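Local coordinates for protein putative isomerase YbhH (Escherichia coli, PDB 6OTV) that probably acts as an isomerase of the PrpF family, within the diaminopimelate epimerase-like superfamily, although its substrate and reaction are not established, at residues Y183-P188 with I227-L232; M194-V199 with I248-L253. One frame throughout, in Å; residues are numbered along the deposited sequence.

Interaction 1 (Y183-P188 with I227-L232); sequences YFDDVP and IESIRL
Ser229 and Ile230 of helix 221-237 meet Phe184, Asp185 and Val187 at the tip of a beta hairpin, whose strands 182-184 and 187-193 are joined by a type I' turn. Asp185 and Asp186 occupy its two central positions, both with left-handed backbone angles that aspartate tolerates fairly well. The turn is closed by Val187 N bonding to Phe184 O (3.1 Å). Along the helix, Ile227 turns its side chain away from the hairpin, onto Leu253 of strand 250-255, where a branched apolar residue suits the buried interface. Glu228 next to it serves Arg231 rather than the hairpin.

Ser229 makes the polar link. Its OG lies anti to the backbone N (chi1 170°) and donates to Asp185 OD2 across a short 2.5 Å; the carboxylate oxygen accepts through its syn lone pair, on the side of OD1. A small hydroxyl suits the edge of the contact, where a short side chain reaches the carboxylate of the exposed turn directly.

Ile230 carries the apolar part and covers the most surface. Its two branches divide the work: CG2 rests 3.9 Å from Phe184 CB and approaches that ring obliquely, while the extended CG1 arm (chi2 175°) carries CD1 to 4.3 Å from Val187 CB. Valine and isoleucine, both branched at CB, thus pack between hairpin and helix, with Val189 adding to the apolar cluster. The Phe184 ring continues onto Gln233 and Ala237, further along the same helix.

Arg231, on the side turned from the hairpin, pairs one helical turn back with Glu228; its NH2 also bonds to Val243 O. The salt bridge runs 3.3 Å from Arg231 NE to Glu228 OE2, which it meets from above the carboxylate plane.

Interaction 2 (M194-V199 with I248-L253); sequences MAMPVV and IPKPVL
With CG anti to the backbone N (chi1 175°) and further bends beyond it, Met196 brings SD to 4.0 Å from Lys250 CG and equally near Ile248 CG2; the flexible thioether fits against both side chains. Val199 has chi1 43°, which sets CG1 between its backbone N and carbonyl carbon, 3.9 Å from Pro251 CB. Here strands 197-199 and 250-253 run parallel, pairing Val198 with Lys250 and Val199 with Pro251. Lys250 N donates to Pro197 O (2.9 Å) and Val252 N to Val199 O (3.0 Å), while Val199 N to Lys250 O is weak. Because Val199 bonds to the residues flanking Pro251, the proline's missing N-H costs this pairing nothing. Pro249, preceded by a cis peptide, lays its CB 3.5 Å from Pro197 O. The aliphatic part of Lys250 packs while its NZ bonds to Val247 O. Val199 and Pro249 face helix 221-237, touching Ala234 and Arg231 respectively. On the other face, Val252 meets Ile285 of helix 279-290, and Lys250 and Val252 touch Tyr267 of strand 263-267, the antiparallel neighbour of strand 250-255.

Overall arrangement
Interactions 1 and 2 lie with centres 13 Å apart and are joined by helix 221-237, which supplies one segment of interaction 1 and packs on interaction 2, gripped between the hairpin of 183-188 and the parallel strand pair. The chain runs from that hairpin through strand 187-193 into 197-202, then through the helix to strand 250-255. On the side of the helix turned from the hairpin, Ile227 CG2 packs 3.7 Å from Pro251 CG, and Arg231 CD lies 3.7 Å from Pro251 CD. Interaction 1 is peripheral, its centre 24 Å from that of the chain, against 12 Å for interaction 2. An acetate ion, probably from crystallisation, sits about 3 Å from the Met196 side chain and may mark a pocket beside interaction 2.

Interaction 1 (Y183-P188 with I227-L232)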
ATOM      1  N   TYR A 183     -18.940  -3.255 -28.632  1.00 67.38           N
ATOM      2  CA  TYR A 183     -20.219  -3.608 -29.232  1.00 65.88           C
ATOM      3  C   TYR A 183     -20.322  -5.120 -29.333  1.00 71.71           C
ATOM      4  O   TYR A 183     -19.437  -5.772 -29.896  1.00 76.20           O
ATOM      5  CB  TYR A 183     -20.385  -2.964 -30.612  1.00 64.31           C
ATOM      6  CG  TYR A 183     -20.468  -1.458 -30.563  1.00 64.99           C
ATOM      7  CD1 TYR A 183     -21.697  -0.813 -30.485  1.00 61.93           C
ATOM      8  CD2 TYR A 183     -19.318  -0.679 -30.582  1.00 69.09           C
ATOM      9  CE1 TYR A 183     -21.778   0.566 -30.434  1.00 66.18           C
ATOM     10  CE2 TYR A 183     -19.389   0.701 -30.532  1.00 72.49           C
ATOM     11  CZ  TYR A 183     -20.621   1.318 -30.457  1.00 73.27           C
ATOM     12  OH  TYR A 183     -20.695   2.691 -30.407  1.00 79.96           O
ATOM     13  N   PHE A 184     -21.394  -5.670 -28.773  1.00 70.62           N
ATOM     14  CA  PHE A 184     -21.690  -7.090 -28.871  1.00 70.18           C
ATOM     15  C   PHE A 184     -23.179  -7.236 -29.138  1.00 72.60           C
ATOM     16  O   PHE A 184     -23.997  -6.689 -28.392  1.00 67.74           O
ATOM     17  CB  PHE A 184     -21.296  -7.837 -27.592  1.00 66.32           C
ATOM     18  CG  PHE A 184     -19.858  -7.647 -27.196  1.00 64.67           C
ATOM     19  CD1 PHE A 184     -18.855  -8.388 -27.799  1.00 70.95           C
ATOM     20  CD2 PHE A 184     -19.511  -6.732 -26.220  1.00 58.76           C
ATOM     21  CE1 PHE A 184     -17.534  -8.216 -27.433  1.00 72.39           C
ATOM     22  CE2 PHE A 184     -18.194  -6.558 -25.849  1.00 60.14           C
ATOM     23  CZ  PHE A 184     -17.203  -7.299 -26.456  1.00 67.38           C
ATOM     24  N   ASP A 185     -23.522  -7.956 -30.208  1.00 71.86           N
ATOM     25  CA  ASP A 185     -24.914  -8.134 -30.621  1.00 68.09           C
ATOM     26  C   ASP A 185     -25.591  -6.785 -30.859  1.00 65.71           C
ATOM     27  O   ASP A 185     -26.753  -6.582 -30.503  1.00 65.01           O
ATOM     28  CB  ASP A 185     -25.693  -8.964 -29.598  1.00 67.12           C
ATOM     29  CG  ASP A 185     -24.986 -10.256 -29.236  1.00 72.45           C
ATOM     30  OD1 ASP A 185     -23.921 -10.538 -29.826  1.00 77.22           O
ATOM     31  OD2 ASP A 185     -25.491 -10.988 -28.359  1.00 74.32           O
ATOM     32  N   ASP A 186     -24.841  -5.851 -31.452  1.00 70.11           N
ATOM     33  CA  ASP A 186     -25.333  -4.514 -31.792  1.00 74.95           C
ATOM     34  C   ASP A 186     -25.810  -3.744 -30.563  1.00 71.73           C
ATOM     35  O   ASP A 186     -26.701  -2.896 -30.654  1.00 73.38           O
ATOM     36  CB  ASP A 186     -26.444  -4.585 -32.846  1.00 78.38           C
ATOM     37  CG  ASP A 186     -26.002  -5.309 -34.102  1.00 92.28           C
ATOM     38  OD1 ASP A 186     -24.839  -5.120 -34.517  1.00 95.28           O
ATOM     39  OD2 ASP A 186     -26.813  -6.072 -34.669  1.00 98.88           O
ATOM     40  N   VAL A 187     -25.215  -4.022 -29.407  1.00 74.73           N
ATOM     41  CA  VAL A 187     -25.539  -3.347 -28.158  1.00 64.01           C
ATOM     42  C   VAL A 187     -24.284  -2.635 -27.668  1.00 59.70           C
ATOM     43  O   VAL A 187     -23.268  -3.287 -27.408  1.00 61.43           O
ATOM     44  CB  VAL A 187     -26.059  -4.321 -27.087  1.00 60.28           C
ATOM     45  CG1 VAL A 187     -26.360  -3.578 -25.792  1.00 58.31           C
ATOM     46  CG2 VAL A 187     -27.289  -5.061 -27.588  1.00 51.08           C
ATOM     47  N   PRO A 188     -24.295  -1.309 -27.527  1.00 62.24           N
ATOM     48  CA  PRO A 188     -23.114  -0.606 -26.998  1.00 57.36           C
ATOM     49  C   PRO A 188     -22.959  -0.875 -25.509  1.00 54.89           C
ATOM     50  O   PRO A 188     -23.858  -0.583 -24.720  1.00 55.77           O
ATOM     51  CB  PRO A 188     -23.424   0.868 -27.281  1.00 55.79           C
ATOM     52  CG  PRO A 188     -24.919   0.935 -27.297  1.00 54.87           C
ATOM     53  CD  PRO A 188     -25.391  -0.383 -27.862  1.00 60.16           C
ATOM     54  N   ILE A 227     -28.444 -11.584 -22.176  1.00 62.40           N
ATOM     55  CA  ILE A 227     -27.384 -11.118 -21.289  1.00 59.21           C
ATOM     56  C   ILE A 227     -26.187 -12.061 -21.345  1.00 62.36           C
ATOM     57  O   ILE A 227     -25.033 -11.618 -21.392  1.00 60.97           O
ATOM     58  CB  ILE A 227     -27.919 -10.960 -19.853  1.00 54.64           C
ATOM     59  CG1 ILE A 227     -28.928  -9.813 -19.781  1.00 54.62           C
ATOM     60  CG2 ILE A 227     -26.781 -10.720 -18.877  1.00 48.25           C
ATOM     61  CD1 ILE A 227     -29.502  -9.589 -18.397  1.00 50.23           C
ATOM     62  N   GLU A 228     -26.438 -13.374 -21.353  1.00 69.95           N
ATOM     63  CA  GLU A 228     -25.343 -14.340 -21.392  1.00 71.26           C
ATOM     64  C   GLU A 228     -24.556 -14.242 -22.693  1.00 69.27           C
ATOM     65  O   GLU A 228     -23.324 -14.352 -22.684  1.00 68.16           O
ATOM     66  CB  GLU A 228     -25.883 -15.757 -21.200  1.00 80.59           C
ATOM     67  CG  GLU A 228     -26.028 -16.170 -19.749  1.00 85.71           C
ATOM     68  CD  GLU A 228     -24.687 -16.312 -19.053  1.00 88.41           C
ATOM     69  OE1 GLU A 228     -23.686 -16.610 -19.738  1.00 90.71           O
ATOM     70  OE2 GLU A 228     -24.635 -16.123 -17.821  1.00 87.48           O
ATOM     71  N   SER A 229     -25.248 -14.043 -23.817  1.00 71.29           N
ATOM     72  CA  SER A 229     -24.560 -13.886 -25.095  1.00 71.66           C
ATOM     73  C   SER A 229     -23.550 -12.749 -25.041  1.00 73.03           C
ATOM     74  O   SER A 229     -22.448 -12.857 -25.589  1.00 75.35           O
ATOM     75  CB  SER A 229     -25.577 -13.644 -26.211  1.00 73.45           C
ATOM     76  OG  SER A 229     -24.933 -13.256 -27.412  1.00 74.83           O
ATOM     77  N   ILE A 230     -23.907 -11.651 -24.375  1.00 71.67           N
ATOM     78  CA  ILE A 230     -22.992 -10.523 -24.266  1.00 67.46           C
ATOM     79  C   ILE A 230     -21.909 -10.794 -23.227  1.00 67.14           C
ATOM     80  O   ILE A 230     -20.764 -10.357 -23.393  1.00 63.42           O
ATOM     81  CB  ILE A 230     -23.776  -9.240 -23.945  1.00 62.37           C
ATOM     82  CG1 ILE A 230     -24.925  -9.060 -24.939  1.00 59.36           C
ATOM     83  CG2 ILE A 230     -22.860  -8.027 -23.974  1.00 63.71           C
ATOM     84  CD1 ILE A 230     -25.824  -7.882 -24.628  1.00 54.46           C
ATOM     85  N   ARG A 231     -22.234 -11.525 -22.157  1.00 66.96           N
ATOM     86  CA  ARG A 231     -21.255 -11.757 -21.098  1.00 64.31           C
ATOM     87  C   ARG A 231     -20.147 -12.692 -21.563  1.00 66.13           C
ATOM     88  O   ARG A 231     -18.960 -12.413 -21.356  1.00 62.82           O
ATOM     89  CB  ARG A 231     -21.934 -12.321 -19.853  1.00 63.18           C
ATOM     90  CG  ARG A 231     -20.970 -12.463 -18.685  1.00 67.09           C
ATOM     91  CD  ARG A 231     -21.624 -13.107 -17.483  1.00 65.88           C
ATOM     92  NE  ARG A 231     -21.747 -14.554 -17.624  1.00 76.30           N
ATOM     93  CZ  ARG A 231     -20.828 -15.425 -17.219  1.00 81.61           C
ATOM     94  NH1 ARG A 231     -19.711 -14.998 -16.644  1.00 76.02           N
ATOM     95  NH2 ARG A 231     -21.026 -16.725 -17.388  1.00 87.63           N
ATOM     96  N   LEU A 232     -20.519 -13.822 -22.173  1.00 73.99           N
ATOM     97  CA  LEU A 232     -19.514 -14.728 -22.721  1.00 75.97           C
ATOM     98  C   LEU A 232     -18.645 -14.016 -23.748  1.00 78.83           C
ATOM     99  O   LEU A 232     -17.426 -14.221 -23.794  1.00 87.05           O
ATOM    100  CB  LEU A 232     -20.191 -15.949 -23.346  1.00 74.46           C
ATOM    101  CG  LEU A 232     -21.166 -16.750 -22.479  1.00 73.63           C
ATOM    102  CD1 LEU A 232     -21.852 -17.830 -23.302  1.00 77.09           C
ATOM    103  CD2 LEU A 232     -20.459 -17.358 -21.281  1.00 69.44           C
TER

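Interaction 2 (M194-V199 with I248-L253)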
ATOM      1  N   MET A 194     -12.807  -2.406 -12.347  1.00 47.95           N
ATOM      2  CA  MET A 194     -12.587  -1.544 -11.183  1.00 40.81           C
ATOM      3  C   MET A 194     -13.204  -2.244  -9.977  1.00 43.64           C
ATOM      4  O   MET A 194     -14.431  -2.268  -9.834  1.00 42.87           O
ATOM      5  CB  MET A 194     -13.192  -0.158 -11.388  1.00 41.86           C
ATOM      6  CG  MET A 194     -12.236   0.862 -11.989  1.00 53.00           C
ATOM      7  SD  MET A 194     -10.893   1.321 -10.870  1.00 58.26           S
ATOM      8  CE  MET A 194     -11.799   2.095  -9.536  1.00 64.20           C
ATOM      9  N   ALA A 195     -12.350  -2.827  -9.130  1.00 43.10           N
ATOM     10  CA  ALA A 195     -12.751  -3.620  -7.966  1.00 48.09           C
ATOM     11  C   ALA A 195     -13.485  -4.896  -8.372  1.00 49.81           C
ATOM     12  O   ALA A 195     -13.544  -5.856  -7.597  1.00 53.56           O
ATOM     13  CB  ALA A 195     -13.612  -2.791  -7.006  1.00 50.83           C
ATOM     14  N   MET A 196     -14.030  -4.923  -9.580  1.00 51.72           N
ATOM     15  CA  MET A 196     -14.754  -6.069 -10.107  1.00 53.64           C
ATOM     16  C   MET A 196     -14.838  -5.939 -11.623  1.00 44.68           C
ATOM     17  O   MET A 196     -15.169  -4.861 -12.131  1.00 50.21           O
ATOM     18  CB  MET A 196     -16.155  -6.158  -9.494  1.00 52.10           C
ATOM     19  CG  MET A 196     -17.031  -7.267 -10.065  1.00 57.97           C
ATOM     20  SD  MET A 196     -16.448  -8.925  -9.649  1.00 66.35           S
ATOM     21  CE  MET A 196     -16.630  -8.907  -7.868  1.00 58.37           C
ATOM     22  N   PRO A 197     -14.517  -6.990 -12.376  1.00 48.03           N
ATOM     23  CA  PRO A 197     -14.757  -6.960 -13.828  1.00 46.46           C
ATOM     24  C   PRO A 197     -16.253  -6.995 -14.105  1.00 50.61           C
ATOM     25  O   PRO A 197     -16.944  -7.935 -13.711  1.00 54.02           O
ATOM     26  CB  PRO A 197     -14.058  -8.229 -14.333  1.00 48.46           C
ATOM     27  CG  PRO A 197     -13.143  -8.646 -13.224  1.00 46.77           C
ATOM     28  CD  PRO A 197     -13.805  -8.208 -11.960  1.00 44.91           C
ATOM     29  N   VAL A 198     -16.755  -5.956 -14.769  1.00 43.78           N
ATOM     30  CA  VAL A 198     -18.169  -5.870 -15.110  1.00 48.68           C
ATOM     31  C   VAL A 198     -18.307  -5.457 -16.566  1.00 48.23           C
ATOM     32  O   VAL A 198     -17.413  -4.833 -17.147  1.00 41.59           O
ATOM     33  CB  VAL A 198     -18.943  -4.882 -14.203  1.00 47.20           C
ATOM     34  CG1 VAL A 198     -18.806  -5.261 -12.733  1.00 44.58           C
ATOM     35  CG2 VAL A 198     -18.487  -3.451 -14.449  1.00 37.84           C
ATOM     36  N   VAL A 199     -19.442  -5.819 -17.157  1.00 46.25           N
ATOM     37  CA  VAL A 199     -19.833  -5.345 -18.478  1.00 41.98           C
ATOM     38  C   VAL A 199     -21.112  -4.537 -18.303  1.00 47.11           C
ATOM     39  O   VAL A 199     -22.135  -5.063 -17.846  1.00 42.62           O
ATOM     40  CB  VAL A 199     -20.013  -6.500 -19.479  1.00 44.32           C
ATOM     41  CG1 VAL A 199     -20.752  -7.668 -18.840  1.00 45.08           C
ATOM     42  CG2 VAL A 199     -20.733  -6.018 -20.727  1.00 44.37           C
ATOM     43  N   ILE A 248     -17.382 -14.177 -13.314  1.00 68.10           N
ATOM     44  CA  ILE A 248     -17.025 -12.867 -13.851  1.00 66.97           C
ATOM     45  C   ILE A 248     -17.004 -12.954 -15.376  1.00 71.04           C
ATOM     46  O   ILE A 248     -16.803 -14.046 -15.928  1.00 74.89           O
ATOM     47  CB  ILE A 248     -15.671 -12.388 -13.297  1.00 64.14           C
ATOM     48  CG1 ILE A 248     -14.573 -13.374 -13.700  1.00 67.45           C
ATOM     49  CG2 ILE A 248     -15.724 -12.233 -11.786  1.00 64.09           C
ATOM     50  CD1 ILE A 248     -13.180 -12.909 -13.420  1.00 68.86           C
ATOM     51  N   PRO A 249     -17.230 -11.839 -16.106  1.00 68.99           N
ATOM     52  CA  PRO A 249     -17.575 -10.524 -15.550  1.00 57.71           C
ATOM     53  C   PRO A 249     -19.022 -10.471 -15.086  1.00 57.94           C
ATOM     54  O   PRO A 249     -19.848 -11.217 -15.603  1.00 62.97           O
ATOM     55  CB  PRO A 249     -17.349  -9.579 -16.728  1.00 53.55           C
ATOM     56  CG  PRO A 249     -17.705 -10.415 -17.908  1.00 62.47           C
ATOM     57  CD  PRO A 249     -17.146 -11.789 -17.578  1.00 69.16           C
ATOM     58  N   LYS A 250     -19.313  -9.620 -14.113  1.00 53.61           N
ATOM     59  CA  LYS A 250     -20.683  -9.453 -13.651  1.00 55.34           C
ATOM     60  C   LYS A 250     -21.404  -8.476 -14.572  1.00 53.04           C
ATOM     61  O   LYS A 250     -21.017  -7.304 -14.635  1.00 57.54           O
ATOM     62  CB  LYS A 250     -20.705  -8.933 -12.222  1.00 52.30           C
ATOM     63  CG  LYS A 250     -20.021  -9.831 -11.211  1.00 52.73           C
ATOM     64  CD  LYS A 250     -21.023 -10.616 -10.372  1.00 59.63           C
ATOM     65  CE  LYS A 250     -20.349 -11.244  -9.147  1.00 56.50           C
ATOM     66  NZ  LYS A 250     -19.166 -12.075  -9.517  1.00 56.73           N
ATOM     67  N   PRO A 251     -22.429  -8.908 -15.307  1.00 50.70           N
ATOM     68  CA  PRO A 251     -23.167  -7.966 -16.158  1.00 52.71           C
ATOM     69  C   PRO A 251     -24.058  -7.058 -15.327  1.00 48.11           C
ATOM     70  O   PRO A 251     -24.650  -7.479 -14.329  1.00 40.92           O
ATOM     71  CB  PRO A 251     -23.986  -8.880 -17.078  1.00 56.05           C
ATOM     72  CG  PRO A 251     -24.131 -10.149 -16.315  1.00 52.67           C
ATOM     73  CD  PRO A 251     -22.885 -10.297 -15.490  1.00 45.61           C
ATOM     74  N   VAL A 252     -24.128  -5.792 -15.734  1.00 38.67           N
ATOM     75  CA  VAL A 252     -24.890  -4.771 -15.022  1.00 40.24           C
ATOM     76  C   VAL A 252     -25.786  -4.051 -16.018  1.00 39.51           C
ATOM     77  O   VAL A 252     -25.291  -3.418 -16.957  1.00 43.26           O
ATOM     78  CB  VAL A 252     -23.982  -3.757 -14.308  1.00 42.02           C
ATOM     79  CG1 VAL A 252     -24.837  -2.709 -13.621  1.00 33.28           C
ATOM     80  CG2 VAL A 252     -23.066  -4.459 -13.313  1.00 42.50           C
ATOM     81  N   LEU A 253     -27.097  -4.140 -15.810  1.00 39.69           N
ATOM     82  CA  LEU A 253     -28.039  -3.333 -16.572  1.00 40.11           C
ATOM     83  C   LEU A 253     -28.160  -1.957 -15.928  1.00 37.40           C
ATOM     84  O   LEU A 253     -28.372  -1.849 -14.717  1.00 33.92           O
ATOM     85  CB  LEU A 253     -29.405  -4.014 -16.632  1.00 38.63           C
ATOM     86  CG  LEU A 253     -29.463  -5.387 -17.303  1.00 44.25           C
ATOM     87  CD1 LEU A 253     -30.906  -5.851 -17.419  1.00 43.51           C
ATOM     88  CD2 LEU A 253     -28.803  -5.336 -18.671  1.00 52.44           C
TER